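Local coordinates for protein translation initiation factor 6 (Methanocaldococcus jannaschii, PDB 1G61) that binds the 50S ribosomal subunit and prevents it from joining the 30S subunit to form the 70S initiation complex, at residues K7-I12 with I30-D35; T26-F31 with T46-T51; A118-E123 with V137-G142; L162-V167 with G192-G197; K186-K191 with G215-I220. One frame throughout, in Å; residues are numbered along the deposited sequence.

Contact 1 of 5, residues K7-I12 with I30-D35; sequences KYFSGI and IFLDKD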
# COMPACT_ATOMS: atom_id res chain seq x y z
N LYS A 7 12.82 8.78 -3.08
CA LYS A 7 12.68 9.69 -1.97
C LYS A 7 13.11 9.03 -0.67
O LYS A 7 12.91 7.82 -0.51
CB LYS A 7 11.22 10.12 -1.72
CG LYS A 7 10.62 11.08 -2.70
CD LYS A 7 11.25 12.45 -2.58
CE LYS A 7 10.77 13.11 -1.29
NZ LYS A 7 11.50 14.40 -1.12
N TYR A 8 13.62 9.85 0.23
CA TYR A 8 13.64 9.53 1.64
C TYR A 8 12.60 10.46 2.28
O TYR A 8 12.41 11.59 1.83
CB TYR A 8 15.00 9.78 2.27
CG TYR A 8 16.15 9.07 1.63
CD1 TYR A 8 16.85 9.62 0.57
CD2 TYR A 8 16.53 7.82 2.11
CE1 TYR A 8 17.90 8.91 0.01
CE2 TYR A 8 17.58 7.11 1.57
CZ TYR A 8 18.26 7.67 0.51
OH TYR A 8 19.32 7.01 -0.05
N PHE A 9 11.92 9.97 3.30
CA PHE A 9 11.01 10.80 4.10
C PHE A 9 11.74 11.18 5.40
O PHE A 9 11.84 10.31 6.29
CB PHE A 9 9.74 10.04 4.43
CG PHE A 9 8.77 9.85 3.28
CD1 PHE A 9 8.99 10.44 2.02
CD2 PHE A 9 7.61 9.11 3.47
CE1 PHE A 9 8.07 10.28 1.00
CE2 PHE A 9 6.71 8.94 2.43
CZ PHE A 9 6.94 9.51 1.20
N SER A 10 12.21 12.42 5.46
CA SER A 10 12.99 12.89 6.59
C SER A 10 14.08 11.86 6.92
O SER A 10 14.30 11.49 8.09
CB SER A 10 12.12 13.18 7.82
OG SER A 10 11.19 14.21 7.48
N GLY A 11 14.79 11.38 5.89
CA GLY A 11 15.90 10.45 6.01
C GLY A 11 15.58 8.96 6.02
O GLY A 11 16.48 8.10 5.98
N ILE A 12 14.29 8.62 6.06
CA ILE A 12 13.86 7.24 6.22
C ILE A 12 13.54 6.65 4.84
O ILE A 12 12.73 7.25 4.10
CB ILE A 12 12.61 7.17 7.13
CG1 ILE A 12 12.93 7.66 8.54
CG2 ILE A 12 12.00 5.78 7.15
CD1 ILE A 12 11.67 7.94 9.36
N ILE A 30 2.71 13.05 9.31
CA ILE A 30 2.62 14.49 9.57
C ILE A 30 3.96 15.18 9.58
O ILE A 30 3.99 16.42 9.44
CB ILE A 30 1.91 14.78 10.94
CG1 ILE A 30 2.65 14.19 12.16
CG2 ILE A 30 0.47 14.31 10.86
CD1 ILE A 30 1.97 14.66 13.46
N PHE A 31 5.07 14.45 9.71
CA PHE A 31 6.37 15.14 9.81
C PHE A 31 6.87 15.58 8.46
O PHE A 31 7.85 16.32 8.39
CB PHE A 31 7.39 14.25 10.53
CG PHE A 31 7.70 12.89 9.95
CD1 PHE A 31 8.42 12.73 8.79
CD2 PHE A 31 7.26 11.75 10.62
CE1 PHE A 31 8.70 11.45 8.27
CE2 PHE A 31 7.54 10.48 10.15
CZ PHE A 31 8.28 10.35 9.00
N LEU A 32 6.29 15.12 7.35
CA LEU A 32 6.82 15.56 6.04
C LEU A 32 6.61 17.05 5.82
O LEU A 32 5.56 17.58 6.26
CB LEU A 32 6.09 14.82 4.94
CG LEU A 32 6.58 13.42 4.58
CD1 LEU A 32 5.95 13.06 3.21
CD2 LEU A 32 8.08 13.28 4.58
N ASP A 33 7.58 17.71 5.17
CA ASP A 33 7.35 19.12 4.80
C ASP A 33 6.55 19.26 3.52
O ASP A 33 6.26 18.30 2.80
CB ASP A 33 8.68 19.87 4.70
CG ASP A 33 9.58 19.48 3.56
OD1 ASP A 33 10.81 19.72 3.68
OD2 ASP A 33 9.14 18.96 2.52
N LYS A 34 6.17 20.52 3.20
CA LYS A 34 5.26 20.75 2.09
C LYS A 34 5.98 20.42 0.80
O LYS A 34 5.35 19.91 -0.13
CB LYS A 34 4.68 22.17 2.08
CG LYS A 34 3.17 22.10 1.80
CD LYS A 34 2.48 21.45 3.00
CE LYS A 34 1.97 22.50 3.98
NZ LYS A 34 2.54 22.34 5.36
N ASP A 35 7.29 20.62 0.68
CA ASP A 35 7.89 20.21 -0.60
C ASP A 35 7.78 18.72 -0.83
O ASP A 35 7.51 18.30 -1.97
CB ASP A 35 9.36 20.60 -0.67
CG ASP A 35 9.62 22.06 -0.93
OD1 ASP A 35 8.70 22.83 -1.31
OD2 ASP A 35 10.80 22.41 -0.74

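Contact 2 of 5, residues T26-F31 with T46-T51; sequences TLLPIF and TKCLQT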
# COMPACT_ATOMS: atom_id res chain seq x y z
N THR A 26 -3.42 9.76 -1.19
CA THR A 26 -2.24 9.29 -0.55
C THR A 26 -2.21 9.75 0.90
O THR A 26 -2.48 10.92 1.13
CB THR A 26 -0.98 9.84 -1.27
OG1 THR A 26 -1.08 9.51 -2.68
CG2 THR A 26 0.26 9.22 -0.65
N LEU A 27 -1.96 8.83 1.81
CA LEU A 27 -1.85 9.16 3.24
C LEU A 27 -0.37 9.19 3.59
O LEU A 27 0.35 8.25 3.24
CB LEU A 27 -2.60 8.16 4.13
CG LEU A 27 -4.07 7.89 3.79
CD1 LEU A 27 -4.72 7.14 4.95
CD2 LEU A 27 -4.90 9.11 3.53
N LEU A 28 0.04 10.27 4.27
CA LEU A 28 1.44 10.55 4.52
C LEU A 28 1.68 10.91 5.97
O LEU A 28 0.76 11.36 6.67
CB LEU A 28 1.93 11.73 3.65
CG LEU A 28 1.92 11.50 2.13
CD1 LEU A 28 2.12 12.78 1.37
CD2 LEU A 28 2.98 10.45 1.77
N PRO A 29 2.90 10.76 6.47
CA PRO A 29 3.18 11.15 7.87
C PRO A 29 3.12 12.65 8.08
O PRO A 29 3.46 13.39 7.17
CB PRO A 29 4.59 10.63 8.11
CG PRO A 29 5.11 10.19 6.83
CD PRO A 29 4.06 10.22 5.78
N ILE A 30 2.71 13.05 9.31
CA ILE A 30 2.62 14.49 9.57
C ILE A 30 3.96 15.18 9.58
O ILE A 30 3.99 16.42 9.44
CB ILE A 30 1.91 14.78 10.94
CG1 ILE A 30 2.65 14.19 12.16
CG2 ILE A 30 0.47 14.31 10.86
CD1 ILE A 30 1.97 14.66 13.46
N PHE A 31 5.07 14.45 9.71
CA PHE A 31 6.37 15.14 9.81
C PHE A 31 6.87 15.58 8.46
O PHE A 31 7.85 16.32 8.39
CB PHE A 31 7.39 14.25 10.53
CG PHE A 31 7.70 12.89 9.95
CD1 PHE A 31 8.42 12.73 8.79
CD2 PHE A 31 7.26 11.75 10.62
CE1 PHE A 31 8.70 11.45 8.27
CE2 PHE A 31 7.54 10.48 10.15
CZ PHE A 31 8.28 10.35 9.00
N THR A 46 -2.35 12.50 -6.94
CA THR A 46 -3.35 12.21 -5.91
C THR A 46 -3.58 13.42 -5.01
O THR A 46 -2.75 14.35 -5.04
CB THR A 46 -2.87 11.07 -4.98
OG1 THR A 46 -1.55 11.43 -4.56
CG2 THR A 46 -2.85 9.74 -5.70
N LYS A 47 -4.63 13.40 -4.22
CA LYS A 47 -4.88 14.28 -3.10
C LYS A 47 -4.22 13.66 -1.86
O LYS A 47 -4.45 12.48 -1.56
CB LYS A 47 -6.37 14.53 -2.89
CG LYS A 47 -7.03 15.30 -4.04
CD LYS A 47 -6.72 16.79 -3.96
CE LYS A 47 -7.43 17.60 -5.05
NZ LYS A 47 -7.23 19.06 -4.85
N CYS A 48 -3.41 14.43 -1.18
CA CYS A 48 -2.59 13.93 -0.09
C CYS A 48 -3.13 14.42 1.24
O CYS A 48 -3.43 15.61 1.39
CB CYS A 48 -1.15 14.39 -0.24
SG CYS A 48 -0.28 13.56 -1.57
N LEU A 49 -3.24 13.52 2.18
CA LEU A 49 -3.58 13.85 3.56
C LEU A 49 -2.44 13.46 4.49
O LEU A 49 -2.00 12.28 4.45
CB LEU A 49 -4.83 13.07 4.02
CG LEU A 49 -5.16 13.23 5.51
CD1 LEU A 49 -5.52 14.68 5.84
CD2 LEU A 49 -6.29 12.27 5.92
N GLN A 50 -1.97 14.39 5.31
CA GLN A 50 -1.03 14.06 6.38
C GLN A 50 -1.82 13.78 7.64
O GLN A 50 -2.61 14.61 8.08
CB GLN A 50 -0.06 15.23 6.63
CG GLN A 50 0.89 15.39 5.42
CD GLN A 50 1.92 16.48 5.68
OE1 GLN A 50 3.00 16.19 6.27
NE2 GLN A 50 1.64 17.69 5.29
N THR A 51 -1.62 12.59 8.23
CA THR A 51 -2.37 12.19 9.42
C THR A 51 -1.56 11.17 10.19
O THR A 51 -0.77 10.41 9.64
CB THR A 51 -3.76 11.65 9.04
OG1 THR A 51 -4.53 11.44 10.24
CG2 THR A 51 -3.72 10.30 8.32
O HOH W 1 1.68 10.87 10.86

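Contact 3 of 5, residues A118-E123 with V137-G142; sequences ALISPE and VEVEIG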
# COMPACT_ATOMS: atom_id res chain seq x y z
N ALA A 118 -7.81 -8.58 -3.60
CA ALA A 118 -7.02 -8.41 -2.37
C ALA A 118 -6.58 -9.76 -1.85
O ALA A 118 -7.32 -10.76 -1.93
CB ALA A 118 -7.87 -7.66 -1.32
N LEU A 119 -5.37 -9.75 -1.27
CA LEU A 119 -4.81 -10.91 -0.58
C LEU A 119 -4.66 -10.52 0.90
O LEU A 119 -4.21 -9.42 1.22
CB LEU A 119 -3.45 -11.28 -1.17
CG LEU A 119 -2.83 -12.58 -0.68
CD1 LEU A 119 -3.62 -13.80 -1.17
CD2 LEU A 119 -1.37 -12.68 -1.16
N ILE A 120 -5.02 -11.44 1.82
CA ILE A 120 -4.93 -11.14 3.24
C ILE A 120 -4.23 -12.29 3.94
O ILE A 120 -4.38 -13.48 3.60
CB ILE A 120 -6.32 -10.88 3.89
CG1 ILE A 120 -7.17 -12.16 4.01
CG2 ILE A 120 -7.05 -9.77 3.16
CD1 ILE A 120 -8.48 -11.97 4.77
N SER A 121 -3.47 -11.90 4.98
CA SER A 121 -2.83 -12.90 5.84
C SER A 121 -3.85 -13.86 6.41
O SER A 121 -4.96 -13.46 6.81
CB SER A 121 -2.17 -12.16 7.02
OG SER A 121 -1.75 -13.11 7.99
N PRO A 122 -3.49 -15.15 6.55
CA PRO A 122 -4.37 -16.08 7.26
C PRO A 122 -4.71 -15.58 8.66
O PRO A 122 -5.79 -15.94 9.18
CB PRO A 122 -3.51 -17.37 7.36
CG PRO A 122 -2.60 -17.27 6.16
CD PRO A 122 -2.25 -15.80 6.09
N GLU A 123 -3.88 -14.80 9.33
CA GLU A 123 -4.21 -14.28 10.66
C GLU A 123 -5.50 -13.48 10.64
O GLU A 123 -6.15 -13.42 11.70
CB GLU A 123 -3.08 -13.39 11.18
CG GLU A 123 -3.18 -13.01 12.64
CD GLU A 123 -1.97 -12.29 13.19
OE1 GLU A 123 -1.06 -11.96 12.41
OE2 GLU A 123 -1.97 -12.00 14.39
N VAL A 137 -13.90 -5.97 -3.39
CA VAL A 137 -13.20 -6.79 -4.36
C VAL A 137 -13.14 -8.25 -3.86
O VAL A 137 -13.40 -8.52 -2.69
CB VAL A 137 -11.76 -6.32 -4.62
CG1 VAL A 137 -11.70 -4.93 -5.25
CG2 VAL A 137 -10.96 -6.34 -3.32
N GLU A 138 -12.80 -9.13 -4.79
CA GLU A 138 -12.52 -10.50 -4.40
C GLU A 138 -11.40 -10.52 -3.38
O GLU A 138 -10.35 -9.88 -3.66
CB GLU A 138 -12.09 -11.27 -5.66
CG GLU A 138 -11.62 -12.70 -5.27
CD GLU A 138 -10.90 -13.43 -6.37
OE1 GLU A 138 -10.72 -12.91 -7.50
OE2 GLU A 138 -10.52 -14.61 -6.19
N VAL A 139 -11.56 -11.25 -2.29
CA VAL A 139 -10.50 -11.41 -1.26
C VAL A 139 -10.12 -12.86 -1.16
O VAL A 139 -11.00 -13.73 -1.11
CB VAL A 139 -11.02 -10.91 0.11
CG1 VAL A 139 -9.99 -11.20 1.21
CG2 VAL A 139 -11.30 -9.40 0.03
N GLU A 140 -8.82 -13.15 -1.19
CA GLU A 140 -8.33 -14.50 -0.92
C GLU A 140 -7.33 -14.46 0.23
O GLU A 140 -6.68 -13.42 0.47
CB GLU A 140 -7.61 -15.08 -2.16
CG GLU A 140 -8.54 -15.17 -3.37
CD GLU A 140 -9.75 -16.04 -3.15
OE1 GLU A 140 -9.76 -16.91 -2.24
OE2 GLU A 140 -10.75 -15.89 -3.89
N ILE A 141 -7.19 -15.57 0.94
CA ILE A 141 -6.25 -15.68 2.05
C ILE A 141 -4.98 -16.31 1.52
O ILE A 141 -5.04 -17.30 0.75
CB ILE A 141 -6.90 -16.53 3.16
CG1 ILE A 141 -8.09 -15.81 3.82
CG2 ILE A 141 -5.84 -16.97 4.14
CD1 ILE A 141 -9.06 -16.71 4.58
N GLY A 142 -3.81 -15.82 1.94
CA GLY A 142 -2.60 -16.55 1.54
C GLY A 142 -1.37 -15.80 2.00
O GLY A 142 -1.46 -14.88 2.85

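Contact 4 of 5, residues L162-V167 with G192-G197; sequences LTHPLV and GTTSVG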
# COMPACT_ATOMS: atom_id res chain seq x y z
N LEU A 162 4.68 -6.01 -8.02
CA LEU A 162 6.07 -6.39 -7.73
C LEU A 162 6.12 -7.22 -6.45
O LEU A 162 5.59 -6.76 -5.43
CB LEU A 162 6.96 -5.15 -7.59
CG LEU A 162 8.41 -5.39 -7.16
CD1 LEU A 162 9.21 -5.90 -8.37
CD2 LEU A 162 9.03 -4.12 -6.58
N THR A 163 6.74 -8.40 -6.49
CA THR A 163 6.81 -9.21 -5.29
C THR A 163 8.23 -9.37 -4.77
O THR A 163 9.19 -9.15 -5.51
CB THR A 163 6.23 -10.63 -5.50
OG1 THR A 163 7.15 -11.39 -6.31
CG2 THR A 163 4.91 -10.56 -6.26
N HIS A 164 8.34 -9.84 -3.54
CA HIS A 164 9.52 -10.46 -2.97
C HIS A 164 10.21 -11.35 -4.00
O HIS A 164 9.54 -12.08 -4.77
CB HIS A 164 9.00 -11.33 -1.80
CG HIS A 164 10.05 -11.93 -0.93
ND1 HIS A 164 10.98 -12.87 -1.34
CD2 HIS A 164 10.31 -11.68 0.38
CE1 HIS A 164 11.75 -13.18 -0.29
NE2 HIS A 164 11.36 -12.47 0.76
N PRO A 165 11.54 -11.30 -4.03
CA PRO A 165 12.28 -12.03 -5.08
C PRO A 165 12.11 -13.54 -5.03
O PRO A 165 12.45 -14.20 -6.06
CB PRO A 165 13.74 -11.60 -4.83
CG PRO A 165 13.79 -11.14 -3.45
CD PRO A 165 12.44 -10.58 -3.11
N LEU A 166 11.66 -14.16 -3.95
CA LEU A 166 11.60 -15.61 -3.85
C LEU A 166 10.23 -16.17 -4.18
O LEU A 166 9.95 -17.35 -3.95
CB LEU A 166 12.06 -16.11 -2.47
CG LEU A 166 13.54 -15.82 -2.19
CD1 LEU A 166 13.94 -16.36 -0.83
CD2 LEU A 166 14.42 -16.36 -3.31
N VAL A 167 9.35 -15.37 -4.75
CA VAL A 167 8.04 -15.89 -5.20
C VAL A 167 8.24 -16.80 -6.40
O VAL A 167 8.93 -16.48 -7.38
CB VAL A 167 7.13 -14.71 -5.57
CG1 VAL A 167 5.89 -15.20 -6.29
CG2 VAL A 167 6.72 -13.93 -4.34
N GLY A 192 18.47 -4.20 -1.88
CA GLY A 192 18.46 -5.56 -1.43
C GLY A 192 17.38 -5.90 -0.44
O GLY A 192 17.24 -7.06 -0.02
N THR A 193 16.54 -4.97 -0.01
CA THR A 193 15.45 -5.28 0.89
C THR A 193 14.42 -6.11 0.14
O THR A 193 13.99 -5.72 -0.96
CB THR A 193 14.86 -3.95 1.42
OG1 THR A 193 15.90 -3.30 2.19
CG2 THR A 193 13.67 -4.17 2.34
N THR A 194 14.01 -7.21 0.76
CA THR A 194 13.07 -8.13 0.07
C THR A 194 11.62 -7.74 0.31
O THR A 194 10.74 -8.11 -0.48
CB THR A 194 13.29 -9.58 0.52
OG1 THR A 194 13.21 -9.62 1.96
CG2 THR A 194 14.67 -10.07 0.12
N SER A 195 11.36 -7.02 1.40
CA SER A 195 9.99 -6.62 1.74
C SER A 195 9.67 -5.38 0.93
O SER A 195 9.68 -4.25 1.41
CB SER A 195 9.90 -6.45 3.26
OG SER A 195 11.04 -5.77 3.77
N VAL A 196 9.38 -5.57 -0.37
CA VAL A 196 9.30 -4.40 -1.24
C VAL A 196 8.12 -3.54 -0.91
O VAL A 196 8.14 -2.32 -1.20
CB VAL A 196 9.25 -4.86 -2.73
CG1 VAL A 196 10.61 -5.51 -3.07
CG2 VAL A 196 8.09 -5.77 -3.01
N GLY A 197 7.07 -4.08 -0.29
CA GLY A 197 5.93 -3.27 0.13
C GLY A 197 6.33 -2.26 1.21
O GLY A 197 5.69 -1.23 1.34

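Contact 5 of 5, residues K186-K191 with G215-I220; sequences KGTANK and GPELLI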
# COMPACT_ATOMS: atom_id res chain seq x y z
N LYS A 186 9.31 -9.72 -9.95
CA LYS A 186 9.83 -9.91 -8.61
C LYS A 186 11.18 -9.25 -8.48
O LYS A 186 11.95 -9.22 -9.43
CB LYS A 186 9.91 -11.39 -8.26
CG LYS A 186 10.69 -12.32 -9.14
CD LYS A 186 10.47 -13.78 -8.75
CE LYS A 186 11.72 -14.63 -8.75
NZ LYS A 186 11.60 -16.02 -8.14
N GLY A 187 11.51 -8.76 -7.30
CA GLY A 187 12.81 -8.06 -7.16
C GLY A 187 12.92 -7.47 -5.75
O GLY A 187 12.11 -7.73 -4.86
N THR A 188 13.98 -6.70 -5.57
CA THR A 188 14.21 -6.01 -4.29
C THR A 188 14.10 -4.50 -4.45
O THR A 188 13.99 -3.96 -5.56
CB THR A 188 15.58 -6.38 -3.69
OG1 THR A 188 16.61 -6.09 -4.66
CG2 THR A 188 15.66 -7.87 -3.35
N ALA A 189 14.13 -3.80 -3.31
CA ALA A 189 14.21 -2.34 -3.33
C ALA A 189 15.16 -1.90 -2.22
O ALA A 189 15.55 -2.72 -1.39
CB ALA A 189 12.83 -1.74 -3.16
N ASN A 190 15.53 -0.63 -2.24
CA ASN A 190 16.41 -0.11 -1.20
C ASN A 190 17.68 -0.97 -1.06
O ASN A 190 18.12 -1.23 0.05
CB ASN A 190 15.68 0.04 0.12
CG ASN A 190 14.85 1.31 0.21
OD1 ASN A 190 15.12 2.28 -0.51
ND2 ASN A 190 13.83 1.30 1.06
N LYS A 191 18.29 -1.35 -2.14
CA LYS A 191 19.57 -2.06 -2.14
C LYS A 191 19.46 -3.39 -1.40
O LYS A 191 20.24 -3.72 -0.52
CB LYS A 191 20.69 -1.20 -1.56
CG LYS A 191 22.09 -1.65 -1.98
CD LYS A 191 23.12 -0.89 -1.13
CE LYS A 191 24.53 -1.27 -1.57
NZ LYS A 191 25.56 -0.46 -0.92
N GLY A 215 19.83 1.35 -9.52
CA GLY A 215 19.46 1.38 -10.95
C GLY A 215 18.90 0.03 -11.37
O GLY A 215 17.82 0.02 -11.97
N PRO A 216 19.59 -1.09 -11.13
CA PRO A 216 19.02 -2.37 -11.56
C PRO A 216 17.69 -2.64 -10.91
O PRO A 216 16.77 -3.19 -11.52
CB PRO A 216 20.12 -3.36 -11.11
CG PRO A 216 21.38 -2.53 -11.20
CD PRO A 216 20.99 -1.20 -10.61
N GLU A 217 17.53 -2.28 -9.64
CA GLU A 217 16.25 -2.50 -8.97
C GLU A 217 15.16 -1.67 -9.62
O GLU A 217 14.03 -2.15 -9.82
CB GLU A 217 16.32 -2.14 -7.47
CG GLU A 217 17.13 -3.15 -6.66
CD GLU A 217 17.31 -2.72 -5.20
OE1 GLU A 217 17.42 -1.49 -4.90
OE2 GLU A 217 17.36 -3.65 -4.35
N LEU A 218 15.50 -0.42 -9.92
CA LEU A 218 14.51 0.49 -10.52
C LEU A 218 14.01 -0.07 -11.84
O LEU A 218 12.82 -0.00 -12.17
CB LEU A 218 15.15 1.86 -10.64
CG LEU A 218 14.19 3.05 -10.71
CD1 LEU A 218 13.33 3.12 -9.45
CD2 LEU A 218 14.97 4.34 -10.92
N LEU A 219 14.92 -0.62 -12.65
CA LEU A 219 14.47 -1.21 -13.90
C LEU A 219 13.42 -2.29 -13.70
O LEU A 219 12.41 -2.41 -14.38
CB LEU A 219 15.73 -1.75 -14.60
CG LEU A 219 15.56 -2.20 -16.02
CD1 LEU A 219 14.96 -1.09 -16.87
CD2 LEU A 219 16.92 -2.62 -16.59
N ILE A 220 13.67 -3.19 -12.76
CA ILE A 220 12.76 -4.29 -12.45
C ILE A 220 11.45 -3.76 -11.90
O ILE A 220 10.36 -4.27 -12.23
CB ILE A 220 13.47 -5.32 -11.56
CG1 ILE A 220 14.52 -6.10 -12.40
CG2 ILE A 220 12.49 -6.28 -10.92
CD1 ILE A 220 15.60 -6.77 -11.59
O HOH W 2 13.60 -4.59 -8.23

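Contact 1 of 5, residues K7-I12 with I30-D35
L32 lies over one face of the F9 ring. Its CD1 sits 4.0 Å from the F9 ring centroid, only 3° off the ring normal, a CH-pi contact. The other methyl of L32, CD2, turns to the root of the ring and meets F9 CB at 3.6 Å. One leucine fork thus spans the centre of the ring and its stem.

F31 makes the second half of the contact. Its ring meets S10 and I12, with CD1 3.4 Å from S10 OG and CZ 4.2 Å from I12 CD1. The I12 and F31 side chains cross at about a right angle. F31 CG stands between the backbone N and the carbonyl carbon (chi1 58°), which puts it on the side of S10 and I12.

F9 and S10 belong to a type I' beta turn, F9 to I12, which holds them in place. It is closed by F9 N to I12 O at 2.9 Å and I12 N to F9 O at 3.0 Å. G11 in this turn has backbone angles that call for glycine. An alanine in place of F9 would probably leave L32 CD1 without the ring face it covers and open a gap there.

The contact joins the loop after strand 4-7 to the start of helix 34-44, where D33 is the N-cap. F9 also packs on I15 and L18 of helix 15-18 and on V40 of helix 34-44.

Contact 2 of 5, residues T26-F31 with T46-T51
T26 and T46 meet through their hydroxyls, with the two side chains at about a right angle. T26 OG1 and T46 OG1 are 2.7 Å apart and hydrogen-bonded; either could be the donor. T46 OG1 stands between its backbone N and carbonyl carbon (chi1 50°), which turns it to T26. T26 OG1 also bonds to T21 OG1 of strand 20-21.

T26, L28, C48 and Q50 share one face of the sheet. C48 SG touches T26 CB at 3.8 Å and L28 CD1 at 3.9 Å. L27 and L49 share the other face. Their side chains cross at a slant, and L27 CD2 reaches L49 CB at 4.0 Å.

Q50 lays its CG beside L28 CB at 4.2 Å, and its amide end lies near the carbonyls of P29 and I30. An alanine in place of Q50 would probably leave L28 CB without the CG beside it and open a gap toward V37 of helix 34-44.

The strands run parallel, 27° apart in direction, and four backbone bonds join them, from T26 N to K47 O through to T51 N to L28 O. Beyond, a water accepts from I30 N and donates to T51 O.

This is the beta-alpha-beta unit of strand 25-28, helix 34-44 and strand 47-50. V37 and S41 of helix 34-44 cover C48. On the other face, L49 packs on I84 and F87 of helix 78-90.

Contact 3 of 5, residues A118-E123 with V137-G142
I120 forms the tight, buried part of the contact with V139 and I141. I120 CG2 meets V139 CG1 at 3.8 Å, the two side chains at about a right angle. I120 CG1 lies between the backbone N and the carbonyl carbon (chi1 71°), which brings it to I141 CG1 at 3.8 Å. A118 CB, also buried, extends this apolar face toward V137 CG2, 3.9 Å away.

Four backbone bonds hold the parallel strands: A118 N to E138 O, E140 N to A118 O, I120 N to E140 O and G142 N to I120 O. G142 suits its place: L119 CD1 is 3.7 Å from G142 N, and a CB on G142 would be tight against that methyl.

The solvent side differs in burial, not in distance. P122 is exposed, though its CG rests on I141 CG2 at 3.8 Å. I141 itself is only partly covered. E138 is exposed too, and E140 is partly so.

Helix 128-135 links the two parallel strands as the crossover of a beta-alpha-beta unit and packs on the face of A118, I120 and V139. L135 covers A118, and I131 covers I120. Helix 169-179 covers L119 with L175 and L178.

Contact 4 of 5, residues L162-V167 with G192-G197
H164 and T194 mark the closest backbone approach, with H164 CA and T194 CA 5.2 Å apart, where a type I beta turn from H164 to V167 passes a loop with an inverse gamma turn centred on S195.

T194 lies over one face of the H164 imidazole, offset toward the rim. Its CB is 3.8 Å from the ring centroid, a CH-pi contact, and 3.5 Å from H164 NE2. The two side chains lie side by side and point the same way. T194 CG2 turns to P165 and meets its CG at 3.8 Å, at about a right angle. H164 CG is anti to the backbone N (chi1 -172°), which starts the ring on its way to T194.

L162 CD2 packs on V196 CB at 3.9 Å. V196 CG2 rests near L162 O.

L166 N donates to H164 ND1 at 3.0 Å, in the ring plane and at 164°. H164 O takes two donors, T163 OG1 and V167 N, from opposite faces of its plane. Around the contact, helix 215-225 covers L162 with I221 and A224, and A145 and N153 touch H164.

The contact across the two segments is apolar and CH-pi; bonds from T163, L166 and V167 set the H164 ring and carbonyl. H164 ND1 accepts a backbone N-H, so it is likely to be unprotonated, with the neutral ring's proton on NE2.

Contact 5 of 5, residues K186-K191 with G215-I220
E217 of helix 215-225 takes T188 and K191 of the loop after strand 183-186. This strand-loop-helix contact is consistent with the alpha-beta barrel fold of the factor.

The E217 chain is extended beyond CG, with CD anti to CA (chi2 175°). The carboxylate so carried forward takes two donors from the loop. T188 OG1 gives its proton to E217 OE2 at 2.6 Å, on the anti lone pair. K191 N donates to E217 OE1 at 2.9 Å, on the syn lone pair and at 155°. T188 OG1 stands between its backbone N and carbonyl carbon (chi1 56°), which turns the hydroxyl to E217 OE2. The T188 and E217 side chains cross at an oblique angle.

Both carboxylate oxygens have further partners. G192 N bonds to OE2 and T214 N to OE1. A buried carboxylate with this many donors would probably be stabilised as the anion.

N190 ND2 bonds to P13 O, which ties the loop to the N-terminal part of the chain. A water joins the two backbones, donating to T188 O at 2.8 Å and to E217 O at 2.9 Å.

At the other end I220 reaches the loop. G187 suits this place, since a CB there would clash with the isoleucine. I220 CG2 lies 3.3 Å from K186 O.

Contacts 1 and 2 are neighbours, with centres 11 Å apart and I30 and F31 in common. F9 CE2 of contact 1 touches L28 CD2 of contact 2 at 4.1 Å. Contacts 4 and 5 form a second pair, 9 Å between centres, and their segments alternate along the chain. K186 NZ of contact 5 probably bonds to V167 O of contact 4 at 2.8 Å. Contact 3 stands apart: its centre is about 31 Å from that of contact 1 and about 18 Å from that of contact 4. Contacts 2 and 3 both join the parallel strands of a beta-alpha-beta unit, on opposite sides of the chain's centre.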